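Local structure of uricase (Arthrobacter globiformis, 2YZD) at residues G106-Q111 with A135-S140; E162-P167 with E176-I181; R180-D185 with L247-H252. The protein catalyses the oxidation of uric acid by oxygen to 5-hydroxyisourate, which is then processed further to (S)-allantoin. All coordinates share one frame; numbering follows the deposited sequence.

How the contacts relate
Contacts 2 and 3 meet at one 8-azaxanthine, the first in the loop between strands 143-157 and 182-192, the second on strands 182-192 and 240-254. They share Arg-180 and Ile-181, and their centres are about 13 Å apart: contact 2 supplies Phe-163 and Arg-180, contact 3 brings Asn-249 and His-251 nearby, and Thr-67 of a second subunit binds the ligand too. Contact 1 lies elsewhere on the same sheet, its centre about 30 Å from that of contact 3 and 40 Å from that of contact 2. Even so, the side chain of Trp-108 is about 9 Å from that of Lys-22, a charge-relay residue, and about 13 Å from another bound 8-azaxanthine, not the one held by contacts 2 and 3.

Contact 1: G106-Q111 with A135-S140; sequences GRWAAQ and AVLEIS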
loop_
_atom_site.group_PDB
_atom_site.type_symbol
_atom_site.label_atom_id
_atom_site.label_comp_id
_atom_site.label_asym_id
_atom_site.label_seq_id
_atom_site.Cartn_x
_atom_site.Cartn_y
_atom_site.Cartn_z
ATOM N N GLY A 106 -26.543 1.850 -14.776
ATOM C CA GLY A 106 -25.217 1.408 -14.403
ATOM C C GLY A 106 -24.426 2.465 -13.673
ATOM O O GLY A 106 -24.947 3.521 -13.321
ATOM N N ARG A 107 -23.157 2.161 -13.436
ATOM C CA ARG A 107 -22.257 3.066 -12.750
ATOM C C ARG A 107 -20.895 3.005 -13.427
ATOM O O ARG A 107 -20.266 1.952 -13.489
ATOM C CB ARG A 107 -22.134 2.663 -11.281
ATOM C CG ARG A 107 -21.303 3.605 -10.444
ATOM C CD ARG A 107 -21.160 3.071 -9.035
ATOM N NE ARG A 107 -20.218 3.869 -8.257
ATOM C CZ ARG A 107 -20.526 4.985 -7.602
ATOM N NH1 ARG A 107 -21.770 5.456 -7.611
ATOM N NH2 ARG A 107 -19.574 5.643 -6.949
ATOM N N TRP A 108 -20.457 4.139 -13.959
ATOM C CA TRP A 108 -19.167 4.238 -14.625
ATOM C C TRP A 108 -18.358 5.279 -13.869
ATOM O O TRP A 108 -18.851 6.371 -13.586
ATOM C CB TRP A 108 -19.359 4.657 -16.078
ATOM C CG TRP A 108 -20.112 3.640 -16.869
ATOM C CD1 TRP A 108 -19.586 2.615 -17.599
ATOM C CD2 TRP A 108 -21.535 3.501 -16.951
ATOM N NE1 TRP A 108 -20.591 1.842 -18.131
ATOM C CE2 TRP A 108 -21.799 2.362 -17.746
ATOM C CE3 TRP A 108 -22.616 4.226 -16.425
ATOM C CZ2 TRP A 108 -23.099 1.929 -18.029
ATOM C CZ3 TRP A 108 -23.908 3.799 -16.703
ATOM C CH2 TRP A 108 -24.138 2.657 -17.500
ATOM N N ALA A 109 -17.126 4.932 -13.516
ATOM C CA ALA A 109 -16.269 5.843 -12.772
ATOM C C ALA A 109 -14.861 5.874 -13.345
ATOM O O ALA A 109 -14.468 4.999 -14.116
ATOM C CB ALA A 109 -16.229 5.437 -11.306
ATOM N N ALA A 110 -14.102 6.890 -12.958
ATOM C CA ALA A 110 -12.745 7.032 -13.441
ATOM C C ALA A 110 -11.907 7.924 -12.549
ATOM O O ALA A 110 -12.420 8.812 -11.862
ATOM C CB ALA A 110 -12.750 7.602 -14.852
ATOM N N GLN A 111 -10.610 7.641 -12.546
ATOM C CA GLN A 111 -9.637 8.438 -11.828
ATOM C C GLN A 111 -8.832 9.003 -12.991
ATOM O O GLN A 111 -8.497 8.276 -13.921
ATOM C CB GLN A 111 -8.727 7.572 -10.957
ATOM C CG GLN A 111 -9.401 6.932 -9.758
ATOM C CD GLN A 111 -8.447 6.047 -8.974
ATOM O OE1 GLN A 111 -8.226 6.260 -7.784
ATOM N NE2 GLN A 111 -7.876 5.053 -9.641
ATOM N N ALA A 135 -14.336 11.006 -11.367
ATOM C CA ALA A 135 -15.605 11.230 -12.036
ATOM C C ALA A 135 -16.436 9.968 -11.891
ATOM O O ALA A 135 -15.912 8.856 -12.009
ATOM C CB ALA A 135 -15.374 11.541 -13.504
ATOM N N VAL A 136 -17.723 10.143 -11.608
ATOM C CA VAL A 136 -18.628 9.017 -11.470
ATOM C C VAL A 136 -19.965 9.354 -12.115
ATOM O O VAL A 136 -20.568 10.389 -11.830
ATOM C CB VAL A 136 -18.868 8.644 -9.993
ATOM C CG1 VAL A 136 -19.889 7.501 -9.898
ATOM C CG2 VAL A 136 -17.561 8.220 -9.348
ATOM N N LEU A 137 -20.409 8.469 -13.001
ATOM C CA LEU A 137 -21.671 8.626 -13.698
ATOM C C LEU A 137 -22.579 7.485 -13.304
ATOM O O LEU A 137 -22.157 6.333 -13.258
ATOM C CB LEU A 137 -21.468 8.584 -15.215
ATOM C CG LEU A 137 -22.748 8.416 -16.046
ATOM C CD1 LEU A 137 -23.637 9.648 -15.901
ATOM C CD2 LEU A 137 -22.388 8.199 -17.500
ATOM N N GLU A 138 -23.824 7.805 -12.995
ATOM C CA GLU A 138 -24.781 6.778 -12.657
ATOM C C GLU A 138 -26.028 7.077 -13.467
ATOM O O GLU A 138 -26.602 8.168 -13.372
ATOM C CB GLU A 138 -25.090 6.772 -11.155
ATOM C CG GLU A 138 -25.899 5.552 -10.729
ATOM C CD GLU A 138 -25.792 5.232 -9.238
ATOM O OE1 GLU A 138 -24.663 5.001 -8.742
ATOM O OE2 GLU A 138 -26.847 5.198 -8.565
ATOM N N ILE A 139 -26.424 6.124 -14.302
ATOM C CA ILE A 139 -27.611 6.303 -15.115
ATOM C C ILE A 139 -28.728 5.448 -14.549
ATOM O O ILE A 139 -28.546 4.257 -14.275
ATOM C CB ILE A 139 -27.377 5.899 -16.589
ATOM C CG1 ILE A 139 -26.374 6.851 -17.242
ATOM C CG2 ILE A 139 -28.699 5.933 -17.357
ATOM C CD1 ILE A 139 -26.148 6.579 -18.730
ATOM N N SER A 140 -29.879 6.074 -14.352
ATOM C CA SER A 140 -31.045 5.384 -13.837
ATOM C C SER A 140 -32.178 5.773 -14.771
ATOM O O SER A 140 -32.832 6.801 -14.578
ATOM C CB SER A 140 -31.350 5.837 -12.413
ATOM O OG SER A 140 -32.267 4.946 -11.804
#
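The guanidinium of Arg-107 carries the CG1 methyl of Val-136 on one face, over its centre with CZ-CG1 at 3.5 Å, and meets Glu-138 at its edge. There NH1 reaches Glu-138 OE1 at 3.1 Å, in the guanidinium plane, in a salt bridge whose carboxylate is turned 68° from that plane. The arginine chain runs extended from CG to NE, which carries its head out to these two partners. Glu-138 is shared, since its OE2 pairs with Arg-49, while Arg-107 NH1 also binds Ile-294 O. Were Arg-107 replaced by a leucine, Glu-138 OE1 would probably lose this charged mate, Ile-294 O its donor, and the Val-136 methyl the flat group it packs against. On the other face of the sheet the indole of Trp-108 has Leu-137 O near its plane, at the edge, and packs CZ3 against Ile-139 CG1 at 4.0 Å; its six-membered ring also crowds Gly-106, where a side chain would strike CH2. Between these two faces runs a regular antiparallel ladder. Leu-137 N meets Trp-108 O at 2.7 Å in a nearly straight bond (176°), and Ala-110 N takes Ala-135 O at 2.8 Å. The pair lies inside the sheet, strand 38-50 bonded along 103-117 and strand 143-157 along 131-140, with helix 85-99 packed on Ala-110, Ala-135 and Leu-137.

Contact 2: E162-P167 with E176-I181; sequences EFHGFP and ETTDRI. With AZA (8-azaxanthine), chain I.
Phe-163 touches Arg-180 at its first side-chain atom: CB sits over the centre of the guanidinium face, 3.5 Å from NH1. With CG anti to the backbone N (chi1 -174°), the ring is carried on to 8-azaxanthine. CG and CD1 lie against N3 and C2 of the ligand across the stack, CE1 against N1 and C2, CD2 and CE2 against N9 and C4, and at the far end CZ comes 3.4 Å from C5, so the ligand rests on one ring face, displaced toward the rim. Ring and guanidinium planes are only 8° apart, and the arginine meets the ligand from its edge, NH2 giving a nearly straight bond to O2 (3.0 Å). Arg-180 NE is held by Ser-161. The frame behind this urate pocket is an irregular loop pinned by a single antiparallel bridge, in which Phe-163 N binds Thr-177 O at 3.0 Å and the reverse bond closes the pair. Farther along, Gly-165 N reaches Glu-176 OE2 at 2.7 Å. Flanking Phe-163 in the sequence, His-164 NE2 meets Glu-162 OE1, a His-carboxylate pair beside the methyl of Thr-178; Glu-162 OE2 binds His-218. The second subunit reaches in as well, Asn-61 of that chain bonding His-164 O.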
loop_
_atom_site.group_PDB
_atom_site.type_symbol
_atom_site.label_atom_id
_atom_site.label_comp_id
_atom_site.label_asym_id
_atom_site.label_seq_id
_atom_site.Cartn_x
_atom_site.Cartn_y
_atom_site.Cartn_z
ATOM N N GLU A 162 -6.980 27.270 15.447
ATOM C CA GLU A 162 -7.118 27.040 16.876
ATOM C C GLU A 162 -8.284 26.113 17.173
ATOM O O GLU A 162 -9.116 25.838 16.302
ATOM C CB GLU A 162 -7.245 28.365 17.646
ATOM C CG GLU A 162 -8.132 29.429 17.048
ATOM C CD GLU A 162 -7.999 30.765 17.785
ATOM O OE1 GLU A 162 -8.252 30.806 19.011
ATOM O OE2 GLU A 162 -7.647 31.774 17.136
ATOM N N PHE A 163 -8.317 25.591 18.393
ATOM C CA PHE A 163 -9.380 24.684 18.789
ATOM C C PHE A 163 -9.588 24.745 20.290
ATOM O O PHE A 163 -8.796 24.205 21.072
ATOM C CB PHE A 163 -9.057 23.246 18.372
ATOM C CG PHE A 163 -10.180 22.283 18.627
ATOM C CD1 PHE A 163 -11.390 22.417 17.956
ATOM C CD2 PHE A 163 -10.042 21.263 19.565
ATOM C CE1 PHE A 163 -12.450 21.552 18.213
ATOM C CE2 PHE A 163 -11.094 20.395 19.829
ATOM C CZ PHE A 163 -12.301 20.543 19.151
ATOM N N HIS A 164 -10.663 25.413 20.684
ATOM C CA HIS A 164 -10.989 25.577 22.086
ATOM C C HIS A 164 -12.500 25.693 22.254
ATOM O O HIS A 164 -13.246 25.666 21.272
ATOM C CB HIS A 164 -10.277 26.822 22.620
ATOM C CG HIS A 164 -10.373 28.002 21.708
ATOM N ND1 HIS A 164 -11.537 28.719 21.540
ATOM C CD2 HIS A 164 -9.461 28.568 20.880
ATOM C CE1 HIS A 164 -11.341 29.676 20.650
ATOM N NE2 HIS A 164 -10.089 29.605 20.234
ATOM N N GLY A 165 -12.946 25.808 23.499
ATOM C CA GLY A 165 -14.367 25.916 23.769
ATOM C C GLY A 165 -15.114 24.593 23.689
ATOM O O GLY A 165 -16.338 24.582 23.680
ATOM N N PHE A 166 -14.393 23.478 23.617
ATOM C CA PHE A 166 -15.053 22.182 23.555
ATOM C C PHE A 166 -15.366 21.687 24.966
ATOM O O PHE A 166 -14.757 22.128 25.929
ATOM C CB PHE A 166 -14.180 21.150 22.817
ATOM C CG PHE A 166 -12.758 21.069 23.317
ATOM C CD1 PHE A 166 -11.762 21.867 22.754
ATOM C CD2 PHE A 166 -12.412 20.195 24.348
ATOM C CE1 PHE A 166 -10.442 21.797 23.206
ATOM C CE2 PHE A 166 -11.088 20.116 24.812
ATOM C CZ PHE A 166 -10.105 20.919 24.236
ATOM N N PRO A 167 -16.331 20.766 25.101
ATOM C CA PRO A 167 -16.728 20.206 26.396
ATOM C C PRO A 167 -15.611 19.365 27.002
ATOM O O PRO A 167 -14.889 18.679 26.281
ATOM C CB PRO A 167 -17.927 19.326 26.050
ATOM C CG PRO A 167 -18.389 19.823 24.730
ATOM C CD PRO A 167 -17.131 20.178 24.017
ATOM N N GLU A 176 -6.973 23.219 25.492
ATOM C CA GLU A 176 -7.429 24.253 24.569
ATOM C C GLU A 176 -6.206 24.879 23.935
ATOM O O GLU A 176 -5.152 24.951 24.559
ATOM C CB GLU A 176 -8.230 25.338 25.301
ATOM C CG GLU A 176 -9.522 24.834 25.934
ATOM C CD GLU A 176 -10.440 25.960 26.368
ATOM O OE1 GLU A 176 -10.150 26.620 27.391
ATOM O OE2 GLU A 176 -11.453 26.189 25.675
ATOM N N THR A 177 -6.335 25.332 22.693
ATOM C CA THR A 177 -5.201 25.940 22.028
ATOM C C THR A 177 -5.618 27.044 21.063
ATOM O O THR A 177 -6.720 27.021 20.525
ATOM C CB THR A 177 -4.380 24.867 21.280
ATOM O OG1 THR A 177 -3.100 25.403 20.940
ATOM C CG2 THR A 177 -5.101 24.415 20.014
ATOM N N THR A 178 -4.743 28.028 20.868
ATOM C CA THR A 178 -5.045 29.112 19.949
ATOM C C THR A 178 -4.030 29.140 18.815
ATOM O O THR A 178 -4.024 30.064 18.005
ATOM C CB THR A 178 -5.068 30.495 20.649
ATOM O OG1 THR A 178 -3.807 30.754 21.274
ATOM C CG2 THR A 178 -6.175 30.540 21.685
ATOM N N ASP A 179 -3.172 28.124 18.762
ATOM C CA ASP A 179 -2.178 28.036 17.699
ATOM C C ASP A 179 -1.683 26.609 17.547
ATOM O O ASP A 179 -0.985 26.082 18.410
ATOM C CB ASP A 179 -0.993 28.979 17.967
ATOM C CG ASP A 179 -0.068 29.125 16.749
ATOM O OD1 ASP A 179 -0.355 28.513 15.700
ATOM O OD2 ASP A 179 0.945 29.855 16.839
ATOM N N ARG A 180 -2.056 25.983 16.437
ATOM C CA ARG A 180 -1.655 24.614 16.155
ATOM C C ARG A 180 -1.569 24.441 14.636
ATOM O O ARG A 180 -1.974 25.323 13.874
ATOM C CB ARG A 180 -2.706 23.638 16.703
ATOM C CG ARG A 180 -4.037 23.750 15.967
ATOM C CD ARG A 180 -5.087 22.714 16.370
ATOM N NE ARG A 180 -6.269 22.849 15.516
ATOM C CZ ARG A 180 -7.312 22.023 15.514
ATOM N NH1 ARG A 180 -7.352 20.968 16.332
ATOM N NH2 ARG A 180 -8.323 22.255 14.682
ATOM N N ILE A 181 -1.043 23.300 14.205
ATOM C CA ILE A 181 -0.967 22.987 12.786
ATOM C C ILE A 181 -2.275 22.291 12.404
ATOM O O ILE A 181 -2.805 21.483 13.166
ATOM C CB ILE A 181 0.213 22.031 12.471
ATOM C CG1 ILE A 181 1.516 22.827 12.334
ATOM C CG2 ILE A 181 -0.073 21.237 11.205
ATOM C CD1 ILE A 181 2.725 21.968 12.019
HETATM N N1 AZA I . -12.254 19.168 15.432
HETATM C C2 AZA I . -11.010 19.780 15.307
HETATM O O2 AZA I . -10.801 20.626 14.458
HETATM N N3 AZA I . -9.998 19.398 16.181
HETATM C C4 AZA I . -10.236 18.457 17.127
HETATM C C5 AZA I . -11.470 17.839 17.266
HETATM C C6 AZA I . -12.591 18.185 16.377
HETATM O O6 AZA I . -13.722 17.713 16.398
HETATM N N7 AZA I . -11.393 16.970 18.277
HETATM N N8 AZA I . -10.123 17.094 18.705
HETATM N N9 AZA I . -9.379 17.995 18.028
HETATM O O HOH W 1 -8.720 24.749 13.613
#

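Contact 3: R180-D185 with L247-H252; sequences RILATD and LPNKHH. With AZA (8-azaxanthine), chain I.
Ile-181 and His-252 touch through their side chains, yet their backbones are joined through water: one molecule links Ile-181 N to His-252 O, another Ile-181 O to His-252 N, where a ladder would have direct bonds. The dry part of this junction is the CG2 methyl of Ile-181, set over one face of the His-252 imidazole at 3.9 Å from CG. The same ring gives ND1 to Lys-250 O (2.8 Å), in its own plane, which fixes its rotation, and CE1 touches Ala-183 CB. Two more waters sit near Asn-249 OD1, one of them accepting a bond from Ala-183 N. The amide's other end turns to the pocket, ND2 lying 3.5 Å from N3 of 8-azaxanthine, while the charge-relay His-251 has Asn-249 O over its ring. Direct pairing resumes beyond the water, Lys-250 N reaching Ala-183 O at 2.8 Å. The chi1 of Thr-184 (-173°) turns OG1 away from its amide nitrogen and onto Pro-248 O, at 2.7 Å. Lys-250 NZ points at Thr-184 O and the Asp-185 carboxylate, though its exact position is less certain. Short strands 182-185 and 247-249 run antiparallel but skewed (141° between directions); strand 143-157 bonds along the outer side of 182-192, helix 222-236 packs on Leu-182 and Leu-247, and Phe-269 of strand 268-271 touches Ile-181 and His-252.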
loop_
_atom_site.group_PDB
_atom_site.type_symbol
_atom_site.label_atom_id
_atom_site.label_comp_id
_atom_site.label_asym_id
_atom_site.label_seq_id
_atom_site.Cartn_x
_atom_site.Cartn_y
_atom_site.Cartn_z
ATOM N N ARG A 180 -2.056 25.983 16.437
ATOM C CA ARG A 180 -1.655 24.614 16.155
ATOM C C ARG A 180 -1.569 24.441 14.636
ATOM O O ARG A 180 -1.974 25.323 13.874
ATOM C CB ARG A 180 -2.706 23.638 16.703
ATOM C CG ARG A 180 -4.037 23.750 15.967
ATOM C CD ARG A 180 -5.087 22.714 16.370
ATOM N NE ARG A 180 -6.269 22.849 15.516
ATOM C CZ ARG A 180 -7.312 22.023 15.514
ATOM N NH1 ARG A 180 -7.352 20.968 16.332
ATOM N NH2 ARG A 180 -8.323 22.255 14.682
ATOM N N ILE A 181 -1.043 23.300 14.205
ATOM C CA ILE A 181 -0.967 22.987 12.786
ATOM C C ILE A 181 -2.275 22.291 12.404
ATOM O O ILE A 181 -2.805 21.483 13.166
ATOM C CB ILE A 181 0.213 22.031 12.471
ATOM C CG1 ILE A 181 1.516 22.827 12.334
ATOM C CG2 ILE A 181 -0.073 21.237 11.205
ATOM C CD1 ILE A 181 2.725 21.968 12.019
ATOM N N LEU A 182 -2.805 22.627 11.237
ATOM C CA LEU A 182 -4.025 22.004 10.739
ATOM C C LEU A 182 -3.642 21.359 9.419
ATOM O O LEU A 182 -3.341 22.056 8.445
ATOM C CB LEU A 182 -5.116 23.049 10.507
ATOM C CG LEU A 182 -6.434 22.478 9.977
ATOM C CD1 LEU A 182 -6.995 21.494 11.006
ATOM C CD2 LEU A 182 -7.430 23.606 9.706
ATOM N N ALA A 183 -3.632 20.029 9.391
ATOM C CA ALA A 183 -3.262 19.292 8.188
ATOM C C ALA A 183 -4.323 18.249 7.830
ATOM O O ALA A 183 -4.859 17.569 8.705
ATOM C CB ALA A 183 -1.899 18.624 8.394
ATOM N N THR A 184 -4.627 18.131 6.542
ATOM C CA THR A 184 -5.634 17.180 6.081
ATOM C C THR A 184 -5.401 16.758 4.637
ATOM O O THR A 184 -4.560 17.330 3.948
ATOM C CB THR A 184 -7.048 17.786 6.168
ATOM O OG1 THR A 184 -8.019 16.776 5.873
ATOM C CG2 THR A 184 -7.202 18.936 5.170
ATOM N N ASP A 185 -6.128 15.732 4.205
ATOM C CA ASP A 185 -6.070 15.250 2.824
ATOM C C ASP A 185 -7.413 15.675 2.231
ATOM O O ASP A 185 -8.449 15.112 2.581
ATOM C CB ASP A 185 -5.983 13.720 2.735
ATOM C CG ASP A 185 -4.679 13.156 3.272
ATOM O OD1 ASP A 185 -3.611 13.776 3.070
ATOM O OD2 ASP A 185 -4.725 12.064 3.878
ATOM N N LEU A 247 -12.585 14.920 5.559
ATOM C CA LEU A 247 -11.301 15.500 5.911
ATOM C C LEU A 247 -10.643 14.932 7.156
ATOM O O LEU A 247 -11.135 15.122 8.267
ATOM C CB LEU A 247 -11.464 17.019 6.080
ATOM C CG LEU A 247 -12.137 17.740 4.909
ATOM C CD1 LEU A 247 -12.295 19.209 5.233
ATOM C CD2 LEU A 247 -11.293 17.554 3.644
ATOM N N PRO A 248 -9.525 14.214 6.987
ATOM C CA PRO A 248 -8.846 13.660 8.163
ATOM C C PRO A 248 -8.002 14.750 8.829
ATOM O O PRO A 248 -7.356 15.544 8.146
ATOM C CB PRO A 248 -7.981 12.548 7.570
ATOM C CG PRO A 248 -7.628 13.102 6.213
ATOM C CD PRO A 248 -8.958 13.666 5.741
ATOM N N ASN A 249 -8.031 14.807 10.154
ATOM C CA ASN A 249 -7.232 15.779 10.894
ATOM C C ASN A 249 -5.910 15.051 11.187
ATOM O O ASN A 249 -5.826 14.273 12.138
ATOM C CB ASN A 249 -7.933 16.154 12.206
ATOM C CG ASN A 249 -7.324 17.392 12.872
ATOM O OD1 ASN A 249 -6.399 18.010 12.347
ATOM N ND2 ASN A 249 -7.853 17.756 14.032
ATOM N N LYS A 250 -4.899 15.286 10.352
ATOM C CA LYS A 250 -3.600 14.631 10.505
ATOM C C LYS A 250 -2.760 15.311 11.567
ATOM O O LYS A 250 -2.093 16.322 11.326
ATOM C CB LYS A 250 -2.873 14.598 9.166
ATOM C CG LYS A 250 -3.589 13.712 8.160
ATOM C CD LYS A 250 -2.993 13.821 6.772
ATOM C CE LYS A 250 -3.128 15.238 6.265
ATOM N NZ LYS A 250 -2.788 15.357 4.826
ATOM N N HIS A 251 -2.802 14.719 12.748
ATOM C CA HIS A 251 -2.126 15.243 13.909
ATOM C C HIS A 251 -0.621 15.415 13.835
ATOM O O HIS A 251 0.131 14.494 13.518
ATOM C CB HIS A 251 -2.520 14.404 15.128
ATOM C CG HIS A 251 -4.002 14.337 15.345
ATOM N ND1 HIS A 251 -4.664 13.162 15.634
ATOM C CD2 HIS A 251 -4.958 15.295 15.263
ATOM C CE1 HIS A 251 -5.963 13.397 15.713
ATOM N NE2 HIS A 251 -6.168 14.684 15.492
ATOM N N HIS A 252 -0.210 16.643 14.110
ATOM C CA HIS A 252 1.186 17.026 14.153
ATOM C C HIS A 252 1.326 17.499 15.583
ATOM O O HIS A 252 0.884 18.592 15.933
ATOM C CB HIS A 252 1.471 18.168 13.175
ATOM C CG HIS A 252 1.598 17.720 11.754
ATOM N ND1 HIS A 252 0.576 17.088 11.080
ATOM C CD2 HIS A 252 2.640 17.780 10.889
ATOM C CE1 HIS A 252 0.982 16.775 9.861
ATOM N NE2 HIS A 252 2.230 17.185 9.720
HETATM N N1 AZA I . -12.254 19.168 15.432
HETATM C C2 AZA I . -11.010 19.780 15.307
HETATM O O2 AZA I . -10.801 20.626 14.458
HETATM N N3 AZA I . -9.998 19.398 16.181
HETATM C C4 AZA I . -10.236 18.457 17.127
HETATM C C5 AZA I . -11.470 17.839 17.266
HETATM C C6 AZA I . -12.591 18.185 16.377
HETATM O O6 AZA I . -13.722 17.713 16.398
HETATM N N7 AZA I . -11.393 16.970 18.277
HETATM N N8 AZA I . -10.123 17.094 18.705
HETATM N N9 AZA I . -9.379 17.995 18.028
HETATM O O HOH W 2 -0.478 20.913 15.762
HETATM O O HOH W 3 -2.035 19.062 13.952
HETATM O O HOH W 4 -5.183 19.966 14.062
HETATM O O HOH W 5 -3.760 18.460 11.697
#